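Local coordinates for Thiol:disulfide interchange protein DsbA (Pseudomonas aeruginosa, PDB 4ZL8) that probably introduces disulfide bonds into other periplasmic proteins by passing on its own redox-active disulfide, as a thioredoxin-fold oxidoreductase of the DsbA subfamily, at residues Lys26-Glu31 / Met146-Thr151; Lys53-Val58 / Lys185-Ala190; Gly75-Thr80 / Glu123-Thr128; Asn92-Ala97 / Lys103-Pro108; Phe164-Gly167 / Gly171-Glu174. The protein carries 1 engineered substitution. All coordinates share one frame; numbering follows the deposited sequence.

Contact 1: Lys26-Glu31 / Met146-Thr151; sequences KIEVVE and MAYQVT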
# COMPACT_ATOMS: atom_id res chain seq x y z
N LYS A 26 16.66 1.92 -4.78
CA LYS A 26 16.26 1.21 -3.58
C LYS A 26 15.47 -0.02 -3.92
O LYS A 26 14.79 -0.07 -4.95
CB LYS A 26 15.45 2.10 -2.66
CG LYS A 26 16.27 3.24 -2.09
CD LYS A 26 15.57 3.98 -0.97
CE LYS A 26 16.53 4.97 -0.34
NZ LYS A 26 15.86 5.72 0.76
N ILE A 27 15.57 -1.01 -3.05
CA ILE A 27 14.80 -2.22 -3.20
C ILE A 27 13.38 -1.93 -2.73
O ILE A 27 13.16 -1.62 -1.56
CB ILE A 27 15.40 -3.37 -2.40
CG1 ILE A 27 16.84 -3.62 -2.85
CG2 ILE A 27 14.54 -4.61 -2.53
CD1 ILE A 27 17.64 -4.46 -1.88
N GLU A 28 12.44 -1.97 -3.66
CA GLU A 28 11.07 -1.61 -3.34
C GLU A 28 10.31 -2.74 -2.63
O GLU A 28 10.46 -3.91 -2.97
CB GLU A 28 10.34 -1.24 -4.62
CG GLU A 28 9.09 -0.39 -4.39
CD GLU A 28 8.28 -0.16 -5.65
OE1 GLU A 28 8.12 -1.12 -6.44
OE2 GLU A 28 7.84 0.99 -5.85
N VAL A 29 9.48 -2.36 -1.67
CA VAL A 29 8.50 -3.28 -1.10
C VAL A 29 7.15 -2.58 -1.14
O VAL A 29 6.98 -1.54 -0.51
CB VAL A 29 8.82 -3.64 0.35
CG1 VAL A 29 7.76 -4.57 0.91
CG2 VAL A 29 10.21 -4.27 0.46
N VAL A 30 6.21 -3.13 -1.91
CA VAL A 30 4.87 -2.57 -2.02
C VAL A 30 3.86 -3.46 -1.33
O VAL A 30 3.84 -4.67 -1.56
CB VAL A 30 4.47 -2.47 -3.51
CG1 VAL A 30 3.03 -1.96 -3.63
CG2 VAL A 30 5.42 -1.57 -4.28
N GLU A 31 3.05 -2.86 -0.45
CA GLU A 31 1.85 -3.54 0.02
C GLU A 31 0.66 -2.92 -0.70
O GLU A 31 0.36 -1.74 -0.51
CB GLU A 31 1.65 -3.38 1.54
CG GLU A 31 0.44 -4.19 2.00
CD GLU A 31 -0.18 -3.75 3.30
OE1 GLU A 31 0.12 -2.69 3.85
OE2 GLU A 31 -1.09 -4.50 3.76
N MET A 146 -2.38 -3.19 -12.40
CA MET A 146 -2.52 -3.96 -13.62
C MET A 146 -1.21 -4.64 -14.03
O MET A 146 -1.19 -5.80 -14.42
CB MET A 146 -3.03 -3.07 -14.76
CG MET A 146 -4.45 -2.55 -14.53
SD MET A 146 -4.94 -1.28 -15.72
CE MET A 146 -4.73 -2.17 -17.26
N ALA A 147 -0.12 -3.90 -13.94
CA ALA A 147 1.20 -4.44 -14.28
C ALA A 147 1.64 -5.54 -13.32
O ALA A 147 2.34 -6.47 -13.71
CB ALA A 147 2.24 -3.33 -14.32
N TYR A 148 1.26 -5.42 -12.05
CA TYR A 148 1.56 -6.46 -11.07
C TYR A 148 0.61 -7.65 -11.20
O TYR A 148 0.84 -8.68 -10.56
CB TYR A 148 1.44 -5.91 -9.64
CG TYR A 148 2.35 -4.77 -9.25
CD1 TYR A 148 3.66 -4.68 -9.69
CD2 TYR A 148 1.88 -3.77 -8.41
CE1 TYR A 148 4.46 -3.60 -9.32
CE2 TYR A 148 2.67 -2.72 -8.03
CZ TYR A 148 3.97 -2.65 -8.48
OH TYR A 148 4.75 -1.58 -8.09
N GLN A 149 -0.45 -7.47 -12.00
CA GLN A 149 -1.52 -8.47 -12.16
C GLN A 149 -2.09 -8.90 -10.81
O GLN A 149 -2.32 -10.09 -10.53
CB GLN A 149 -1.02 -9.64 -12.98
CG GLN A 149 -0.69 -9.24 -14.42
CD GLN A 149 -0.08 -10.37 -15.22
OE1 GLN A 149 1.09 -10.68 -15.08
NE2 GLN A 149 -0.90 -11.03 -16.02
N VAL A 150 -2.35 -7.92 -9.97
CA VAL A 150 -2.87 -8.17 -8.64
C VAL A 150 -4.39 -8.18 -8.72
O VAL A 150 -4.97 -7.31 -9.36
CB VAL A 150 -2.38 -7.07 -7.70
CG1 VAL A 150 -3.15 -7.10 -6.38
CG2 VAL A 150 -0.90 -7.22 -7.45
N THR A 151 -5.01 -9.16 -8.07
CA THR A 151 -6.47 -9.29 -8.15
C THR A 151 -7.13 -9.32 -6.78
O THR A 151 -8.32 -9.65 -6.65
CB THR A 151 -6.90 -10.54 -8.94
OG1 THR A 151 -6.30 -11.71 -8.39
CG2 THR A 151 -6.51 -10.41 -10.42
O HOH W 1 7.23 -1.73 -8.90
O HOH W 2 5.42 1.16 -7.19
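Val30 on strand 27-33 and Tyr148 in the last turn of helix 132-148 stand with their CA atoms 10.4 Å apart, a gap crossed by the phenol. Gln149, with positive phi, ends this helix in a Schellman motif. Tyr148 has its CG anti to the carbonyl carbon (chi1 -61°), and the ring carries OH outward to the strand. There OH lies 3.9 Å from Val30 CG2, and the other methyl of the valine, CG1, comes obliquely to the ring. Glu28, an extended chain, brings its carboxylate to the same hydroxyl, the two planes turned 75° apart. OE1 stops 3.8 Å from Tyr148 OH, and two waters make the link. One water, in the plane of the ring at its edge, accepts from Tyr148 OH at 2.6 Å and donates to Glu28 OE1 at 2.7 Å. The second donates both ways, to Glu28 OE2 at 2.8 Å and to Tyr148 OH at 3.0 Å. Ser22 OG also bonds OE2. The phenol thus acts as both donor and acceptor. This ring of bonds through two ordered waters would be expected to spread the charge of the buried carboxylate, and it joins the strand to the end of helix 132-148.

Contact 2: Lys53-Val58 / Lys185-Ala190; sequences KLPADV and KERAAA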
# COMPACT_ATOMS: atom_id res chain seq x y z
N LYS A 53 11.38 -0.75 10.53
CA LYS A 53 12.73 -1.18 10.85
C LYS A 53 13.56 -1.61 9.65
O LYS A 53 14.63 -2.19 9.82
CB LYS A 53 12.68 -2.34 11.84
CG LYS A 53 12.07 -1.96 13.17
CD LYS A 53 11.78 -3.18 14.01
CE LYS A 53 10.79 -2.87 15.13
NZ LYS A 53 10.20 -4.11 15.70
N LEU A 54 13.09 -1.31 8.44
CA LEU A 54 13.81 -1.72 7.24
C LEU A 54 15.07 -0.89 7.06
O LEU A 54 15.15 0.22 7.56
CB LEU A 54 12.92 -1.61 6.01
CG LEU A 54 11.72 -2.57 6.01
CD1 LEU A 54 10.65 -2.14 5.01
CD2 LEU A 54 12.21 -3.95 5.69
N PRO A 55 16.07 -1.44 6.38
CA PRO A 55 17.35 -0.74 6.23
C PRO A 55 17.29 0.35 5.15
O PRO A 55 16.29 0.51 4.47
CB PRO A 55 18.32 -1.85 5.83
CG PRO A 55 17.49 -2.86 5.19
CD PRO A 55 16.16 -2.83 5.88
N ALA A 56 18.39 1.06 5.02
CA ALA A 56 18.42 2.32 4.28
C ALA A 56 18.29 2.12 2.78
O ALA A 56 17.97 3.08 2.08
CB ALA A 56 19.67 3.08 4.59
N ASP A 57 18.51 0.91 2.27
CA ASP A 57 18.40 0.67 0.84
C ASP A 57 17.07 0.06 0.44
O ASP A 57 16.91 -0.36 -0.70
CB ASP A 57 19.55 -0.22 0.32
CG ASP A 57 19.58 -1.61 0.95
OD1 ASP A 57 18.98 -1.80 2.02
OD2 ASP A 57 20.28 -2.49 0.39
N VAL A 58 16.11 0.03 1.36
CA VAL A 58 14.78 -0.49 1.06
C VAL A 58 13.78 0.67 1.11
O VAL A 58 13.86 1.53 1.98
CB VAL A 58 14.40 -1.57 2.08
CG1 VAL A 58 12.96 -2.02 1.88
CG2 VAL A 58 15.36 -2.74 1.98
N LYS A 185 17.77 -11.28 -1.80
CA LYS A 185 18.00 -11.75 -3.16
C LYS A 185 18.36 -10.56 -4.05
O LYS A 185 19.32 -10.60 -4.83
CB LYS A 185 16.76 -12.49 -3.66
CG LYS A 185 16.89 -13.04 -5.07
CD LYS A 185 15.65 -13.85 -5.44
CE LYS A 185 15.69 -14.40 -6.87
NZ LYS A 185 16.65 -15.52 -7.05
N GLU A 186 17.57 -9.50 -3.92
CA GLU A 186 17.77 -8.34 -4.75
C GLU A 186 19.03 -7.57 -4.34
O GLU A 186 19.71 -7.01 -5.20
CB GLU A 186 16.53 -7.45 -4.71
CG GLU A 186 15.32 -8.05 -5.39
CD GLU A 186 15.60 -8.33 -6.83
OE1 GLU A 186 15.83 -9.50 -7.18
OE2 GLU A 186 15.65 -7.36 -7.60
N ARG A 187 19.35 -7.54 -3.05
CA ARG A 187 20.57 -6.88 -2.59
C ARG A 187 21.82 -7.57 -3.14
O ARG A 187 22.82 -6.92 -3.44
CB ARG A 187 20.63 -6.81 -1.06
CG ARG A 187 21.76 -5.97 -0.53
CD ARG A 187 21.72 -5.81 0.98
NE ARG A 187 20.58 -5.01 1.42
CZ ARG A 187 19.55 -5.44 2.14
NH1 ARG A 187 19.45 -6.71 2.55
NH2 ARG A 187 18.60 -4.60 2.47
N ALA A 188 21.77 -8.89 -3.26
CA ALA A 188 22.89 -9.66 -3.76
C ALA A 188 23.05 -9.56 -5.28
O ALA A 188 24.11 -9.91 -5.81
CB ALA A 188 22.71 -11.12 -3.36
N ALA A 189 22.02 -9.09 -5.98
CA ALA A 189 22.03 -9.10 -7.44
C ALA A 189 22.96 -8.05 -8.05
O ALA A 189 23.13 -6.94 -7.52
CB ALA A 189 20.63 -8.90 -7.97
N ALA A 190 23.50 -8.39 -9.21
CA ALA A 190 24.27 -7.46 -10.02
C ALA A 190 23.42 -6.31 -10.53
O ALA A 190 22.23 -6.48 -10.81
CB ALA A 190 24.89 -8.19 -11.20
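The guanidinium of Arg187 meets the carboxylate of Asp57 edge to edge, the two planes only 26° apart. The aspartate takes the NE side of the group, while Pro55 CG and Val58 CG2 come to NH2 obliquely, the proline carbon at 3.4 Å and the valine methyl at 3.8 Å. The grip is side-on and twofold. Asp57 OD2 accepts from Arg187 NE at 2.7 Å through its syn lone pair, with an N-H...O angle of 165°. Arg187 NH2 donates to Asp57 OD1 at 2.9 Å, just as straight; OD1 is also met on its syn side, but by a donor somewhat out of the carboxylate plane. Both oxygens lie close to the guanidinium plane, so the salt bridge restrains rotation of each flat group. The arginine reaches out with CG anti to its own N and then folds at chi3 (-68°), which turns the NE/NH2 edge of the guanidinium to the acid. With CG between its backbone N and carbonyl carbon, Asp57 directs its carboxylate out of the turn toward the arginine. It sits in a type I turn from Pro55 to Val58, which leads from helix 38-52 into strand 58-64, while Arg187 belongs to the end of helix 172-188. Ile27 of the neighbouring strand 27-33 packs against both side chains. Arg187 NH1 has a second acidic partner, Glu184. With two such partners, the partly exposed guanidinium probably keeps its charge firmly, and a two-bond ion pair ties the C-terminal helix to the turn at the edge of the sheet.

Contact 3: Gly75-Thr80 / Glu123-Thr128; sequences GQMFLT and EKFLST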
# COMPACT_ATOMS: atom_id res chain seq x y z
N GLY A 75 -8.95 4.88 -1.88
CA GLY A 75 -7.62 5.01 -2.46
C GLY A 75 -7.27 6.45 -2.77
O GLY A 75 -6.12 6.88 -2.61
N GLN A 76 -8.26 7.22 -3.22
CA GLN A 76 -8.05 8.62 -3.52
C GLN A 76 -7.78 9.41 -2.21
O GLN A 76 -6.94 10.31 -2.18
CB GLN A 76 -9.24 9.17 -4.30
CG GLN A 76 -8.97 10.54 -4.91
CD GLN A 76 -9.97 10.92 -5.96
OE1 GLN A 76 -10.56 10.07 -6.63
NE2 GLN A 76 -10.17 12.22 -6.12
N MET A 77 -8.44 9.03 -1.12
CA MET A 77 -8.14 9.60 0.19
C MET A 77 -6.68 9.30 0.57
O MET A 77 -5.94 10.20 0.97
CB MET A 77 -9.12 9.05 1.25
CG MET A 77 -8.71 9.43 2.68
SD MET A 77 -9.93 9.02 3.93
CE MET A 77 -9.98 7.23 3.74
N PHE A 78 -6.25 8.05 0.41
CA PHE A 78 -4.87 7.68 0.70
C PHE A 78 -3.89 8.55 -0.07
O PHE A 78 -2.95 9.12 0.50
CB PHE A 78 -4.61 6.21 0.34
CG PHE A 78 -3.17 5.81 0.45
CD1 PHE A 78 -2.62 5.46 1.67
CD2 PHE A 78 -2.37 5.77 -0.67
CE1 PHE A 78 -1.29 5.10 1.77
CE2 PHE A 78 -1.04 5.40 -0.56
CZ PHE A 78 -0.51 5.06 0.66
N LEU A 79 -4.10 8.66 -1.37
CA LEU A 79 -3.16 9.41 -2.21
C LEU A 79 -3.17 10.90 -1.88
O LEU A 79 -2.14 11.56 -1.95
CB LEU A 79 -3.45 9.19 -3.69
CG LEU A 79 -3.20 7.77 -4.17
CD1 LEU A 79 -3.76 7.56 -5.57
CD2 LEU A 79 -1.74 7.41 -4.13
N THR A 80 -4.32 11.42 -1.49
CA THR A 80 -4.45 12.81 -1.06
C THR A 80 -3.61 13.04 0.20
O THR A 80 -2.87 14.02 0.29
CB THR A 80 -5.92 13.20 -0.83
OG1 THR A 80 -6.61 13.14 -2.08
CG2 THR A 80 -6.03 14.60 -0.29
N GLU A 123 -9.71 22.45 4.02
CA GLU A 123 -9.72 23.12 2.71
C GLU A 123 -8.59 22.58 1.83
O GLU A 123 -8.77 22.37 0.63
CB GLU A 123 -9.62 24.64 2.87
CG GLU A 123 -10.91 25.29 3.34
CD GLU A 123 -12.15 24.78 2.59
OE1 GLU A 123 -12.17 24.86 1.35
OE2 GLU A 123 -13.09 24.30 3.25
N LYS A 124 -7.42 22.34 2.41
CA LYS A 124 -6.32 21.76 1.64
C LYS A 124 -6.60 20.30 1.27
O LYS A 124 -6.29 19.87 0.16
CB LYS A 124 -4.99 21.87 2.39
CG LYS A 124 -3.79 21.41 1.59
CD LYS A 124 -3.50 22.34 0.44
CE LYS A 124 -2.25 21.93 -0.34
NZ LYS A 124 -1.97 22.88 -1.46
N PHE A 125 -7.21 19.54 2.17
CA PHE A 125 -7.59 18.18 1.83
C PHE A 125 -8.54 18.17 0.62
O PHE A 125 -8.32 17.44 -0.33
CB PHE A 125 -8.25 17.45 3.01
CG PHE A 125 -8.69 16.07 2.64
CD1 PHE A 125 -7.80 15.01 2.70
CD2 PHE A 125 -9.96 15.83 2.17
CE1 PHE A 125 -8.19 13.74 2.33
CE2 PHE A 125 -10.35 14.54 1.79
CZ PHE A 125 -9.47 13.51 1.87
N LEU A 126 -9.59 18.97 0.68
CA LEU A 126 -10.57 18.98 -0.40
C LEU A 126 -9.95 19.46 -1.72
O LEU A 126 -10.21 18.85 -2.76
CB LEU A 126 -11.78 19.83 -0.01
CG LEU A 126 -12.62 19.23 1.14
CD1 LEU A 126 -13.65 20.21 1.59
CD2 LEU A 126 -13.28 17.93 0.71
N SER A 127 -9.16 20.52 -1.70
CA SER A 127 -8.51 21.03 -2.92
C SER A 127 -7.57 19.98 -3.50
O SER A 127 -7.51 19.77 -4.71
CB SER A 127 -7.73 22.31 -2.61
OG SER A 127 -7.08 22.80 -3.77
N THR A 128 -6.82 19.31 -2.63
CA THR A 128 -5.90 18.27 -3.09
C THR A 128 -6.67 17.07 -3.63
O THR A 128 -6.37 16.54 -4.69
CB THR A 128 -4.93 17.83 -1.96
OG1 THR A 128 -4.21 18.96 -1.48
CG2 THR A 128 -3.93 16.80 -2.48
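Gln76 O is gripped twice by Thr80, the residue that meets helix 122-129: the backbone N and OG1 of Thr80 reach it from opposite faces of the carbonyl plane, both at 2.9 Å. With OG1 thus turned back onto its own helix, the methyl CG2, anti to the backbone N, is left to face across the contact. Thr128 does the same, its OG1 bonding Lys124 O at 2.8 Å. The two threonines consequently meet methyl to methyl, Thr80 CG2 3.7 Å from Thr128 CG2. The Thr80 methyl also approaches the Phe125 ring obliquely, 3.5 Å from both CD1 and CE1 of that ring. At the far end of the phenyl, Met77 CG lies near the ring plane, at the edge, 4.2 Å from Phe125 CZ. No hydrogen bond joins the segments; both hydroxyls donate within their own helices, and the facing atoms are carbon. The segment axes approach to 10.2 Å at 117°, well away from antiparallel. Both helices belong to the helical domain inserted into the thioredoxin fold of DsbA proteins; Met111 and Leu115 of helix 108-116 press on Phe125 as well, and helix 132-148 packs against Gln76 and Leu79.

Contact 4: Asn92-Ala97 / Lys103-Pro108; sequences NAVFEA and KKLATP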
# COMPACT_ATOMS: atom_id res chain seq x y z
N ASN A 92 -3.10 4.99 11.18
CA ASN A 92 -3.76 4.09 12.12
C ASN A 92 -5.17 4.59 12.39
O ASN A 92 -6.11 3.80 12.48
CB ASN A 92 -3.00 3.96 13.45
CG ASN A 92 -1.61 3.35 13.31
OD1 ASN A 92 -1.29 2.71 12.32
ND2 ASN A 92 -0.78 3.55 14.32
N ALA A 93 -5.33 5.90 12.52
CA ALA A 93 -6.64 6.47 12.80
C ALA A 93 -7.66 6.20 11.70
O ALA A 93 -8.84 5.99 11.99
CB ALA A 93 -6.52 7.98 13.05
N VAL A 94 -7.22 6.21 10.45
CA VAL A 94 -8.14 5.94 9.34
C VAL A 94 -8.59 4.49 9.41
O VAL A 94 -9.78 4.20 9.34
CB VAL A 94 -7.51 6.26 7.97
CG1 VAL A 94 -8.38 5.76 6.84
CG2 VAL A 94 -7.28 7.77 7.83
N PHE A 95 -7.65 3.57 9.59
CA PHE A 95 -8.02 2.17 9.77
C PHE A 95 -8.97 2.00 10.95
O PHE A 95 -9.94 1.22 10.86
CB PHE A 95 -6.77 1.29 9.97
CG PHE A 95 -6.26 0.64 8.71
CD1 PHE A 95 -7.02 -0.32 8.06
CD2 PHE A 95 -5.01 0.95 8.19
CE1 PHE A 95 -6.57 -0.95 6.92
CE2 PHE A 95 -4.56 0.32 7.05
CZ PHE A 95 -5.32 -0.62 6.42
N GLU A 96 -8.70 2.66 12.07
CA GLU A 96 -9.52 2.47 13.26
C GLU A 96 -10.93 3.06 13.03
O GLU A 96 -11.93 2.48 13.47
CB GLU A 96 -8.85 3.08 14.50
CG GLU A 96 -9.30 2.46 15.81
CD GLU A 96 -8.73 1.05 16.08
OE1 GLU A 96 -8.04 0.45 15.21
OE2 GLU A 96 -8.97 0.54 17.19
N ALA A 97 -11.00 4.20 12.34
CA ALA A 97 -12.30 4.83 12.07
C ALA A 97 -13.21 3.87 11.28
O ALA A 97 -14.38 3.71 11.58
CB ALA A 97 -12.12 6.11 11.31
N LYS A 103 -17.14 4.28 10.76
CA LYS A 103 -17.19 5.42 9.86
C LYS A 103 -16.97 4.94 8.43
O LYS A 103 -16.08 4.13 8.16
CB LYS A 103 -16.15 6.47 10.25
CG LYS A 103 -16.44 7.06 11.62
CD LYS A 103 -15.43 8.10 12.04
CE LYS A 103 -15.76 8.67 13.42
NZ LYS A 103 -16.96 9.54 13.39
N LYS A 104 -17.82 5.40 7.50
CA LYS A 104 -17.71 4.96 6.12
C LYS A 104 -16.65 5.69 5.31
O LYS A 104 -16.05 5.11 4.40
CB LYS A 104 -19.06 5.09 5.43
CG LYS A 104 -20.19 4.36 6.13
CD LYS A 104 -19.94 2.86 6.28
CE LYS A 104 -21.14 2.15 6.92
NZ LYS A 104 -20.92 0.68 7.03
N LEU A 105 -16.41 6.95 5.66
CA LEU A 105 -15.46 7.81 4.94
C LEU A 105 -15.64 7.68 3.43
O LEU A 105 -14.70 7.43 2.70
CB LEU A 105 -14.01 7.50 5.36
CG LEU A 105 -13.75 7.62 6.87
CD1 LEU A 105 -12.29 7.37 7.17
CD2 LEU A 105 -14.17 8.98 7.45
N ALA A 106 -16.88 7.92 2.99
CA ALA A 106 -17.33 7.51 1.65
C ALA A 106 -17.44 8.66 0.67
O ALA A 106 -17.64 8.43 -0.52
CB ALA A 106 -18.64 6.76 1.73
N THR A 107 -17.32 9.89 1.17
CA THR A 107 -17.31 11.07 0.32
C THR A 107 -16.23 12.00 0.83
O THR A 107 -15.85 11.90 1.99
CB THR A 107 -18.62 11.85 0.40
OG1 THR A 107 -18.81 12.35 1.73
CG2 THR A 107 -19.81 10.97 0.02
N PRO A 108 -15.73 12.90 -0.02
CA PRO A 108 -14.67 13.79 0.48
C PRO A 108 -15.14 14.71 1.61
O PRO A 108 -14.31 15.02 2.45
CB PRO A 108 -14.22 14.57 -0.78
CG PRO A 108 -15.24 14.28 -1.83
CD PRO A 108 -15.95 13.03 -1.47
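Lys103 turns its CG beside its own backbone N (chi1 -64°) and runs extended as far as CE, a course that lays the aliphatic chain along Ala97. A bend at chi4 (-71°) then takes NZ off to the side. Methylene to methyl, Lys103 CD lies 3.9 Å from Ala97 CB, while Lys103 CB rests 3.5 Å from Ala97 O. That same carbonyl accepts the one hydrogen bond between the segments: Lys103 N donates to Ala97 O at 2.9 Å with an angle of 160° at the hydrogen, coming in tilted from the carbonyl plane. The bond holds the connection against the last turns of helix 87-99. Two residues on, Leu105 takes up a left-handed backbone conformation and extends its side chain, with CD1 farthest out. This methyl fits between two helix residues one turn apart, 4.2 Å from Val94 CG1 and 4.3 Å from Ala97 CB. Phe114 of helix 108-116 packs against Ala97, Lys103 and Leu105, and Met77 of helix 70-84 touches both Val94 and Leu105, so the leucine is enclosed by three helices. Thr107 OG1 then accepts from Glu110 N, capping the start of helix 108-116. The whole is a helix-to-helix connection with a threonine N-cap, within the helical domain inserted in the thioredoxin fold of the DsbA subfamily.

Contact 5: Phe164-Gly167 / Gly171-Glu174; sequences FDIG and GPEE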
# COMPACT_ATOMS: atom_id res chain seq x y z
N PHE A 164 3.43 -11.95 -3.94
CA PHE A 164 3.04 -12.96 -2.95
C PHE A 164 1.99 -12.39 -2.02
O PHE A 164 1.81 -11.18 -1.95
CB PHE A 164 4.25 -13.50 -2.17
CG PHE A 164 5.12 -12.44 -1.54
CD1 PHE A 164 6.04 -11.74 -2.31
CD2 PHE A 164 5.06 -12.18 -0.16
CE1 PHE A 164 6.87 -10.79 -1.74
CE2 PHE A 164 5.91 -11.24 0.41
CZ PHE A 164 6.80 -10.54 -0.38
N ASP A 165 1.26 -13.26 -1.33
CA ASP A 165 0.28 -12.77 -0.38
C ASP A 165 0.31 -13.61 0.88
O ASP A 165 1.17 -14.50 1.00
CB ASP A 165 -1.12 -12.64 -1.01
CG ASP A 165 -1.66 -13.95 -1.55
OD1 ASP A 165 -1.42 -15.01 -0.95
OD2 ASP A 165 -2.44 -13.91 -2.54
N ILE A 166 -0.57 -13.35 1.83
CA ILE A 166 -0.48 -14.03 3.11
C ILE A 166 -0.74 -15.51 2.93
O ILE A 166 -0.09 -16.36 3.55
CB ILE A 166 -1.40 -13.39 4.16
CG1 ILE A 166 -0.94 -11.94 4.43
CG2 ILE A 166 -1.40 -14.21 5.43
CD1 ILE A 166 -1.88 -11.14 5.29
N GLY A 167 -1.68 -15.85 2.05
CA GLY A 167 -2.01 -17.24 1.81
C GLY A 167 -0.87 -18.00 1.15
O GLY A 167 -0.55 -19.12 1.56
N GLY A 171 1.16 -17.41 6.03
CA GLY A 171 0.76 -16.71 7.24
C GLY A 171 1.38 -15.32 7.31
O GLY A 171 2.24 -15.00 6.53
N PRO A 172 0.95 -14.51 8.28
CA PRO A 172 1.45 -13.13 8.33
C PRO A 172 2.94 -13.02 8.64
O PRO A 172 3.61 -12.22 8.00
CB PRO A 172 0.60 -12.49 9.44
CG PRO A 172 0.05 -13.61 10.23
CD PRO A 172 -0.15 -14.72 9.24
N GLU A 173 3.47 -13.79 9.59
CA GLU A 173 4.91 -13.73 9.85
C GLU A 173 5.67 -14.23 8.65
O GLU A 173 6.73 -13.70 8.29
CB GLU A 173 5.31 -14.67 11.00
CG GLU A 173 4.60 -14.54 12.32
CD GLU A 173 4.85 -15.77 13.19
OE1 GLU A 173 3.94 -16.15 13.95
OE2 GLU A 173 5.96 -16.35 13.12
N GLU A 174 5.17 -15.31 8.08
CA GLU A 174 5.82 -15.94 6.94
C GLU A 174 5.90 -14.95 5.78
O GLU A 174 6.85 -14.97 5.01
CB GLU A 174 5.04 -17.20 6.51
CG GLU A 174 5.13 -18.37 7.48
CD GLU A 174 4.22 -18.25 8.69
OE1 GLU A 174 3.41 -17.29 8.79
OE2 GLU A 174 4.29 -19.14 9.57
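Ile166 meets Gly171 and Pro172 with its branch methyl CG2. With CG1 beside the backbone N of Ile166 (chi1 -64°), this methyl stands anti to that nitrogen, which sets it over the Gly171-Pro172 peptide: it is 3.5 Å from Gly171 C and 3.7 Å from Pro172 N. The proline ring offers CD to the same methyl, at 4.0 Å. The other branch runs extended from CG1 to CD1. Behind the side chain the backbones are joined directly, for Gly171 N donates to Ile166 O at 3.0 Å. This bond is bent, with 137° at the hydrogen. The contact closes the tight link between the last strand of the thioredoxin sheet, 162-165, and the C-terminal helix 172-188, by way of the short helix 166-169. Two N-caps mark the route: Asp165 bonds Ser168 N through OD1, and Gly171 holds the cap position of the long helix. Phi of Gly171 is strongly positive, and its backbone angles call for glycine, since a CB would jam against the preceding carbonyl O. It would also meet Glu174 OE1, because Glu174, one turn into the helix, bends at chi2 and curls its carboxylate back, with OE1 3.1 Å from Gly171 CA. Ile166 also touches Phe43 of helix 38-52 and Pro154, and lies close to, though not touching, Cys37 and Cys40, the predicted redox-active pair. A MES molecule, probably from the crystallisation liquor, sits about 4 Å from the side chain of Ile166, and Gly167 N gives it a weak hydrogen bond.

Overall arrangement
Contacts 1, 2 and 5 belong to the thioredoxin core, whereas contacts 3 and 4 lie in the inserted helical domain, across the chain's centre from contacts 1 and 2. Contacts 1 and 2 have centres 16 Å apart and touch, Ile27 N lying 2.8 Å from Asp57 O; their segments alternate in sequence. Contacts 2 and 5 share helix 172-188, near its two ends, and contact 5 lies within the chain span of contact 2. Contacts 3 and 4, with centres 13 Å apart, touch through Met77, contact 4 falling within the span of contact 3. Both precede contact 5 and fall within the spans of contacts 1 and 2, so the helical domain leaves from and returns to a core closed by them.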